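Transcriptional regulator of the TetR/AcrR family (Thermobifida fusca YX, PDB 3DCF) probably acts as a dimeric, DNA-binding transcriptional repressor, as members of the TetR/AcrR family generally do. Local coordinates at residues I82-V87 against E141-K146; T118-L123 against D200-Q205. One frame throughout, in Å; residues are numbered along the deposited sequence.

Interaction 1 (I82-V87 against E141-K146)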
ATOM      1  N   ILE A  82       6.823  10.995  19.033  1.00 36.11           N
ATOM      2  CA  ILE A  82       5.630  11.621  18.403  1.00 36.96           C
ATOM      3  C   ILE A  82       4.775  10.579  17.663  1.00 37.24           C
ATOM      4  O   ILE A  82       3.543  10.571  17.808  1.00 36.73           O
ATOM      5  CB  ILE A  82       5.993  12.764  17.398  1.00 37.08           C
ATOM      6  CG1 ILE A  82       6.635  13.951  18.117  1.00 37.84           C
ATOM      7  CG2 ILE A  82       4.744  13.289  16.651  1.00 35.84           C
ATOM      8  CD1 ILE A  82       7.302  14.929  17.158  1.00 37.38           C
ATOM      9  N   VAL A  83       5.439   9.713  16.892  1.00 37.55           N
ATOM     10  CA  VAL A  83       4.761   8.639  16.144  1.00 37.87           C
ATOM     11  C   VAL A  83       4.173   7.565  17.075  1.00 38.24           C
ATOM     12  O   VAL A  83       3.043   7.119  16.843  1.00 37.64           O
ATOM     13  CB  VAL A  83       5.686   7.975  15.099  1.00 37.85           C
ATOM     14  CG1 VAL A  83       4.961   6.825  14.372  1.00 36.07           C
ATOM     15  CG2 VAL A  83       6.183   9.024  14.099  1.00 38.26           C
ATOM     16  N   ASN A  84       4.923   7.156  18.109  1.00 38.78           N
ATOM     17  CA  ASN A  84       4.430   6.135  19.063  1.00 38.92           C
ATOM     18  C   ASN A  84       3.205   6.644  19.839  1.00 38.70           C
ATOM     19  O   ASN A  84       2.305   5.859  20.131  1.00 39.14           O
ATOM     20  CB  ASN A  84       5.537   5.632  20.018  1.00 39.44           C
ATOM     21  CG  ASN A  84       5.181   4.295  20.726  1.00 40.05           C
ATOM     22  OD1 ASN A  84       4.308   3.538  20.286  1.00 45.92           O
ATOM     23  ND2 ASN A  84       5.891   4.001  21.818  1.00 42.68           N
ATOM     24  N   SER A  85       3.174   7.950  20.126  1.00 38.30           N
ATOM     25  CA  SER A  85       2.036   8.613  20.777  1.00 38.58           C
ATOM     26  C   SER A  85       0.784   8.587  19.888  1.00 37.90           C
ATOM     27  O   SER A  85      -0.283   8.192  20.353  1.00 37.33           O
ATOM     28  CB  SER A  85       2.397  10.063  21.145  1.00 38.75           C
ATOM     29  OG  SER A  85       1.294  10.773  21.691  1.00 41.61           O
ATOM     30  N   ILE A  86       0.936   9.013  18.625  1.00 38.38           N
ATOM     31  CA  ILE A  86      -0.160   9.005  17.605  1.00 39.13           C
ATOM     32  C   ILE A  86      -0.693   7.573  17.355  1.00 39.54           C
ATOM     33  O   ILE A  86      -1.907   7.396  17.207  1.00 40.41           O
ATOM     34  CB  ILE A  86       0.254   9.677  16.238  1.00 39.22           C
ATOM     35  CG1 ILE A  86       0.577  11.169  16.419  1.00 40.50           C
ATOM     36  CG2 ILE A  86      -0.871   9.583  15.197  1.00 37.60           C
ATOM     37  CD1 ILE A  86       1.250  11.801  15.201  1.00 39.17           C
ATOM     38  N   VAL A  87       0.208   6.583  17.312  1.00 39.15           N
ATOM     39  CA  VAL A  87      -0.171   5.162  17.204  1.00 39.84           C
ATOM     40  C   VAL A  87      -0.895   4.708  18.474  1.00 40.44           C
ATOM     41  O   VAL A  87      -1.883   3.986  18.371  1.00 40.54           O
ATOM     42  CB  VAL A  87       1.054   4.204  16.936  1.00 39.67           C
ATOM     43  CG1 VAL A  87       0.654   2.715  17.025  1.00 35.53           C
ATOM     44  CG2 VAL A  87       1.677   4.505  15.577  1.00 39.43           C
ATOM     45  N   GLU A 141      11.391  -0.999  15.860  1.00 41.29           N
ATOM     46  CA  GLU A 141      10.663  -1.650  14.762  1.00 41.17           C
ATOM     47  C   GLU A 141       9.755  -2.751  15.327  1.00 40.00           C
ATOM     48  O   GLU A 141       8.595  -2.842  14.928  1.00 39.39           O
ATOM     49  CB  GLU A 141      11.604  -2.243  13.701  1.00 41.87           C
ATOM     50  CG  GLU A 141      12.443  -1.236  12.896  1.00 46.25           C
ATOM     51  CD  GLU A 141      11.670  -0.418  11.867  1.00 48.30           C
ATOM     52  OE1 GLU A 141      10.434  -0.563  11.745  1.00 51.48           O
ATOM     53  OE2 GLU A 141      12.325   0.385  11.164  1.00 50.58           O
ATOM     54  N   ARG A 142      10.285  -3.561  16.255  1.00 39.15           N
ATOM     55  CA  ARG A 142       9.515  -4.633  16.922  1.00 39.22           C
ATOM     56  C   ARG A 142       8.237  -4.112  17.569  1.00 37.93           C
ATOM     57  O   ARG A 142       7.187  -4.764  17.489  1.00 37.34           O
ATOM     58  CB  ARG A 142      10.360  -5.398  17.965  1.00 39.28           C
ATOM     59  CG  ARG A 142      11.462  -6.282  17.352  1.00 41.67           C
ATOM     60  CD  ARG A 142      12.186  -7.184  18.359  1.00 39.21           C
ATOM     61  NE  ARG A 142      11.354  -8.317  18.744  1.00 36.99           N
ATOM     62  CZ  ARG A 142      10.643  -8.456  19.868  1.00 38.26           C
ATOM     63  NH1 ARG A 142      10.647  -7.550  20.854  1.00 39.25           N
ATOM     64  NH2 ARG A 142       9.924  -9.572  20.029  1.00 38.53           N
ATOM     65  N   GLU A 143       8.337  -2.936  18.186  1.00 37.73           N
ATOM     66  CA  GLU A 143       7.192  -2.267  18.809  1.00 37.68           C
ATOM     67  C   GLU A 143       6.138  -1.899  17.757  1.00 37.16           C
ATOM     68  O   GLU A 143       4.956  -2.116  17.996  1.00 36.91           O
ATOM     69  CB  GLU A 143       7.642  -1.023  19.593  1.00 37.95           C
ATOM     70  CG  GLU A 143       6.572  -0.329  20.455  1.00 38.96           C
ATOM     71  CD  GLU A 143       5.996  -1.201  21.554  1.00 43.25           C
ATOM     72  OE1 GLU A 143       6.688  -2.129  22.021  1.00 48.10           O
ATOM     73  OE2 GLU A 143       4.848  -0.937  21.973  1.00 47.02           O
HETATM   74  N   MSE A 144       6.575  -1.372  16.604  1.00 37.51           N
HETATM   75  CA  MSE A 144       5.669  -1.045  15.488  1.00 38.23           C
HETATM   76  C   MSE A 144       4.961  -2.288  14.953  1.00 38.83           C
HETATM   77  O   MSE A 144       3.755  -2.229  14.686  1.00 38.89           O
HETATM   78  CB  MSE A 144       6.385  -0.333  14.331  1.00 38.50           C
HETATM   79  CG  MSE A 144       7.017   1.012  14.649  1.00 40.65           C
HETATM   80 SE   MSE A 144       5.829   2.349  15.436  0.75 52.79          SE
HETATM   81  CE  MSE A 144       5.775   1.738  17.372  1.00 43.32           C
ATOM     82  N   ARG A 145       5.695  -3.400  14.809  1.00 39.19           N
ATOM     83  CA  ARG A 145       5.096  -4.682  14.373  1.00 39.75           C
ATOM     84  C   ARG A 145       4.026  -5.175  15.356  1.00 40.31           C
ATOM     85  O   ARG A 145       2.981  -5.664  14.919  1.00 41.06           O
ATOM     86  CB  ARG A 145       6.156  -5.775  14.131  1.00 39.48           C
ATOM     87  CG  ARG A 145       7.224  -5.478  13.045  1.00 39.85           C
ATOM     88  CD  ARG A 145       6.677  -5.174  11.623  1.00 41.31           C
ATOM     89  NE  ARG A 145       6.037  -3.857  11.522  1.00 42.32           N
ATOM     90  CZ  ARG A 145       6.645  -2.686  11.290  1.00 43.95           C
ATOM     91  NH1 ARG A 145       7.964  -2.596  11.096  1.00 43.71           N
ATOM     92  NH2 ARG A 145       5.911  -1.567  11.247  1.00 44.08           N
ATOM     93  N   LYS A 146       4.275  -5.015  16.661  1.00 40.60           N
ATOM     94  CA  LYS A 146       3.316  -5.396  17.699  1.00 41.15           C
ATOM     95  C   LYS A 146       2.014  -4.587  17.613  1.00 41.12           C
ATOM     96  O   LYS A 146       0.942  -5.164  17.784  1.00 41.15           O
ATOM     97  CB  LYS A 146       3.947  -5.270  19.094  1.00 41.59           C
ATOM     98  CG  LYS A 146       3.034  -5.591  20.313  1.00 41.31           C
ATOM     99  CD  LYS A 146       3.846  -5.769  21.624  1.00 43.14           C
ATOM    100  CE  LYS A 146       4.680  -4.513  22.010  1.00 48.68           C
ATOM    101  NZ  LYS A 146       5.584  -4.692  23.196  1.00 44.34           N
TER
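Glu143, whose CG approaches Asn84 OD1 across the contact at 4.5 Å, has its carboxylate held on its own helix: Lys146 NZ lies 3.0 Å from Glu143 OE1, a salt bridge whose hydrogen bond is weak. The contact joins two long helices of the TetR fold. Helix 75-98 links the helix-turn-helix domain to the C-terminal domain, and Ile82 packs on Ile37, Thr41 and Phe44 of helix 31-46; helix 138-164 belongs to the C-terminal domain. The two segments run in broadly the same direction and are closest at Asn84 and Met144, with 8.1 Å between their CA atoms.

Met144 is the buried partner, modelled as selenomethionine with selenium in place of sulfur. Its chain bends twice, at chi2 (-55°) and chi3 (79°), and so curls round until CE lies alongside it, facing the Asn84 amide. The selenium faces two valines one turn apart, 4.7 Å from both Val83 CG1 and Val87 CG2, a little beyond contact distance. The same helix face is covered further by helix 123-130, where Phe129 touches both Val87 and Met144 and Leu128 touches Val83.

The Glu143-Lys146 pair flanks Asn84. On another side of helix 138-164, Arg145 packs on Phe129, bonds weakly to Glu141 and forms a salt bridge with Glu148. Asn84 lies between the Glu143 chain and the selenomethionine methyl. With CG anti to the backbone N (chi1 -163°), its amide reaches across, and its oxygen OD1 stops 3.7 Å from Met144 CE, a van der Waals contact with a methyl group.

Interaction 2 (T118-L123 against D200-Q205)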
ATOM      1  N   THR A 118      -8.233   8.723  10.371  1.00 38.18           N
ATOM      2  CA  THR A 118      -6.919   8.816  11.014  1.00 39.46           C
ATOM      3  C   THR A 118      -5.786   8.844   9.990  1.00 39.87           C
ATOM      4  O   THR A 118      -4.805   9.562  10.211  1.00 40.24           O
ATOM      5  CB  THR A 118      -6.683   7.667  12.025  1.00 39.40           C
ATOM      6  OG1 THR A 118      -7.804   7.593  12.910  1.00 39.65           O
ATOM      7  CG2 THR A 118      -5.395   7.878  12.843  1.00 36.58           C
ATOM      8  N   ILE A 119      -5.918   8.079   8.890  1.00 40.44           N
ATOM      9  CA  ILE A 119      -4.901   8.066   7.809  1.00 41.24           C
ATOM     10  C   ILE A 119      -4.793   9.454   7.137  1.00 42.31           C
ATOM     11  O   ILE A 119      -3.689  10.023   7.065  1.00 42.22           O
ATOM     12  CB  ILE A 119      -5.157   6.977   6.694  1.00 40.62           C
ATOM     13  CG1 ILE A 119      -5.143   5.535   7.236  1.00 40.90           C
ATOM     14  CG2 ILE A 119      -4.113   7.072   5.587  1.00 39.15           C
ATOM     15  CD1 ILE A 119      -3.890   5.110   7.945  1.00 41.80           C
ATOM     16  N   LEU A 120      -5.939   9.981   6.682  1.00 42.82           N
ATOM     17  CA  LEU A 120      -6.012  11.293   5.985  1.00 43.48           C
ATOM     18  C   LEU A 120      -5.546  12.494   6.836  1.00 44.23           C
ATOM     19  O   LEU A 120      -5.075  13.497   6.282  1.00 44.75           O
ATOM     20  CB  LEU A 120      -7.425  11.546   5.427  1.00 43.14           C
ATOM     21  CG  LEU A 120      -7.963  10.531   4.405  1.00 43.57           C
ATOM     22  CD1 LEU A 120      -9.372  10.919   4.004  1.00 45.03           C
ATOM     23  CD2 LEU A 120      -7.068  10.384   3.164  1.00 42.53           C
ATOM     24  N   ARG A 121      -5.678  12.371   8.162  1.00 44.71           N
ATOM     25  CA  ARG A 121      -5.207  13.376   9.133  1.00 45.29           C
ATOM     26  C   ARG A 121      -3.708  13.244   9.483  1.00 45.15           C
ATOM     27  O   ARG A 121      -3.083  14.225   9.897  1.00 45.51           O
ATOM     28  CB  ARG A 121      -6.024  13.301  10.436  1.00 45.57           C
ATOM     29  CG  ARG A 121      -7.417  13.844  10.329  1.00 46.17           C
ATOM     30  CD  ARG A 121      -8.190  13.609  11.609  1.00 47.33           C
ATOM     31  NE  ARG A 121      -9.429  14.392  11.622  1.00 51.94           N
ATOM     32  CZ  ARG A 121     -10.552  14.109  10.945  1.00 54.10           C
ATOM     33  NH1 ARG A 121     -10.646  13.048  10.138  1.00 54.62           N
ATOM     34  NH2 ARG A 121     -11.606  14.921  11.060  1.00 56.26           N
ATOM     35  N   ASN A 122      -3.146  12.044   9.353  1.00 45.12           N
ATOM     36  CA  ASN A 122      -1.734  11.790   9.693  1.00 45.39           C
ATOM     37  C   ASN A 122      -1.017  11.190   8.491  1.00 45.41           C
ATOM     38  O   ASN A 122      -0.402  10.120   8.592  1.00 45.10           O
ATOM     39  CB  ASN A 122      -1.624  10.867  10.923  1.00 45.39           C
ATOM     40  CG  ASN A 122      -2.398  11.389  12.136  1.00 48.22           C
ATOM     41  OD1 ASN A 122      -1.813  11.986  13.048  1.00 52.15           O
ATOM     42  ND2 ASN A 122      -3.719  11.181  12.141  1.00 46.41           N
ATOM     43  N   LEU A 123      -1.087  11.905   7.361  1.00 45.43           N
ATOM     44  CA  LEU A 123      -0.501  11.430   6.091  1.00 45.34           C
ATOM     45  C   LEU A 123       1.030  11.241   6.141  1.00 45.49           C
ATOM     46  O   LEU A 123       1.522  10.186   5.701  1.00 46.01           O
ATOM     47  CB  LEU A 123      -0.932  12.318   4.902  1.00 45.27           C
ATOM     48  CG  LEU A 123      -2.403  12.206   4.457  1.00 45.56           C
ATOM     49  CD1 LEU A 123      -2.842  13.423   3.619  1.00 43.55           C
ATOM     50  CD2 LEU A 123      -2.655  10.892   3.709  1.00 41.22           C
ATOM     51  N   ASP A 200     -13.614  14.241   4.084  1.00 44.33           N
ATOM     52  CA  ASP A 200     -14.933  13.661   4.433  1.00 44.32           C
ATOM     53  C   ASP A 200     -15.596  12.898   3.286  1.00 43.54           C
ATOM     54  O   ASP A 200     -16.220  11.864   3.520  1.00 43.01           O
ATOM     55  CB  ASP A 200     -15.909  14.749   4.934  1.00 45.16           C
ATOM     56  CG  ASP A 200     -15.529  15.306   6.303  1.00 47.74           C
ATOM     57  OD1 ASP A 200     -15.307  14.500   7.234  1.00 51.45           O
ATOM     58  OD2 ASP A 200     -15.496  16.549   6.462  1.00 50.35           O
ATOM     59  N   GLU A 201     -15.477  13.422   2.068  1.00 43.74           N
ATOM     60  CA  GLU A 201     -16.037  12.783   0.858  1.00 43.94           C
ATOM     61  C   GLU A 201     -15.296  11.485   0.510  1.00 42.63           C
ATOM     62  O   GLU A 201     -15.928  10.489   0.130  1.00 42.09           O
ATOM     63  CB  GLU A 201     -15.966  13.726  -0.358  1.00 44.55           C
ATOM     64  CG  GLU A 201     -16.750  15.029  -0.216  1.00 46.10           C
ATOM     65  CD  GLU A 201     -16.407  16.015  -1.312  1.00 45.84           C
ATOM     66  OE1 GLU A 201     -16.888  15.839  -2.456  1.00 51.87           O
ATOM     67  OE2 GLU A 201     -15.653  16.973  -1.018  1.00 48.40           O
ATOM     68  N   VAL A 202     -13.962  11.515   0.637  1.00 41.42           N
ATOM     69  CA  VAL A 202     -13.111  10.348   0.358  1.00 39.96           C
ATOM     70  C   VAL A 202     -13.364   9.215   1.380  1.00 39.64           C
ATOM     71  O   VAL A 202     -13.415   8.053   0.986  1.00 39.45           O
ATOM     72  CB  VAL A 202     -11.602  10.722   0.300  1.00 40.09           C
ATOM     73  CG1 VAL A 202     -10.729   9.473   0.082  1.00 39.78           C
ATOM     74  CG2 VAL A 202     -11.344  11.754  -0.801  1.00 36.25           C
ATOM     75  N   VAL A 203     -13.526   9.555   2.666  1.00 38.52           N
ATOM     76  CA  VAL A 203     -13.832   8.563   3.713  1.00 38.20           C
ATOM     77  C   VAL A 203     -15.209   7.905   3.487  1.00 38.30           C
ATOM     78  O   VAL A 203     -15.340   6.676   3.567  1.00 38.39           O
ATOM     79  CB  VAL A 203     -13.770   9.185   5.141  1.00 38.46           C
ATOM     80  CG1 VAL A 203     -14.269   8.184   6.214  1.00 35.74           C
ATOM     81  CG2 VAL A 203     -12.332   9.680   5.455  1.00 38.00           C
ATOM     82  N   GLU A 204     -16.212   8.730   3.184  1.00 37.87           N
ATOM     83  CA  GLU A 204     -17.590   8.272   2.946  1.00 36.89           C
ATOM     84  C   GLU A 204     -17.678   7.325   1.741  1.00 35.75           C
ATOM     85  O   GLU A 204     -18.300   6.264   1.844  1.00 35.17           O
ATOM     86  CB  GLU A 204     -18.523   9.483   2.739  1.00 37.66           C
ATOM     87  CG  GLU A 204     -20.030   9.202   2.827  1.00 38.76           C
ATOM     88  CD  GLU A 204     -20.629   8.499   1.619  1.00 43.10           C
ATOM     89  OE1 GLU A 204     -20.296   8.885   0.469  1.00 46.59           O
ATOM     90  OE2 GLU A 204     -21.450   7.570   1.829  1.00 46.14           O
ATOM     91  N   GLN A 205     -17.072   7.727   0.618  1.00 34.51           N
ATOM     92  CA  GLN A 205     -17.091   6.931  -0.626  1.00 33.90           C
ATOM     93  C   GLN A 205     -16.312   5.600  -0.532  1.00 33.19           C
ATOM     94  O   GLN A 205     -16.811   4.561  -0.986  1.00 33.16           O
ATOM     95  CB  GLN A 205     -16.621   7.769  -1.820  1.00 33.97           C
ATOM     96  CG  GLN A 205     -17.610   8.856  -2.209  1.00 33.25           C
ATOM     97  CD  GLN A 205     -17.187   9.692  -3.419  1.00 34.06           C
ATOM     98  OE1 GLN A 205     -16.347   9.295  -4.231  1.00 35.99           O
ATOM     99  NE2 GLN A 205     -17.799  10.859  -3.548  1.00 35.43           N
TER
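Leu120 and Val203 meet methyl to methyl, the two chains running antiparallel where they pass. The evidence is a single close approach, Leu120 CD1 to Val203 CG2 at 3.5 Å, while the other valine methyl, Val203 CG1, stays 6.0 Å from Leu120 CD1. On the leucine, chi2 of 178° holds CD1 extended toward helix 199-212. The choice of valine methyl follows from its own torsion: at chi1 173° CG1 is anti to the backbone N and CG2 is anti to the carbonyl carbon, which turns CG2 toward the leucine. The same CD1 also lies 4.3 Å from Val202 CB, so one leucine branch is shared by two consecutive residues of helix 199-212. All three side chains are buried.

Beside this, at the exposed surface, Arg121 NH2 and Asp200 OD1 are 5.3 Å apart, too far for a salt bridge, although their opposite charges may still attract weakly. Just past Leu120 the helix ends, and Asn122 is the first residue to leave helical geometry. Its amide turns back to the last turn: ND2 donates to Thr118 O over 2.7 Å, nearly straight, in the carbonyl plane on a lone pair.

Within the C-terminal domain this joins the end of helix 104-121 to helix 199-212. Val203 also packs on Val113, Thr116 and Arg117 of helix 104-121, Leu120 on Thr187 of helix 187-190, and Val202 on Trp190 of that helix, while Gln205 OE1 hydrogen-bonds to the backbone N of Asp172 of the second subunit.

Interaction 2 is the more buried of the two: its three touching residues are all buried and apolar, and both its helices belong to the C-terminal domain. Interaction 1 is only partly buried, mixes an amide with a selenomethionine methyl, and has ion pairs along helix 138-164; one of its helices also packs against the DNA-binding part of the fold. Neither has a polar bond between its segments. Their centres are 21 Å apart, yet they meet through helices 75-98 and 104-121, which are consecutive in the chain: Ile86 CG2 of segment 82-87 packs 3.4 Å from Asn122 OD1 of segment 118-123. Along the sequence the four segments interleave.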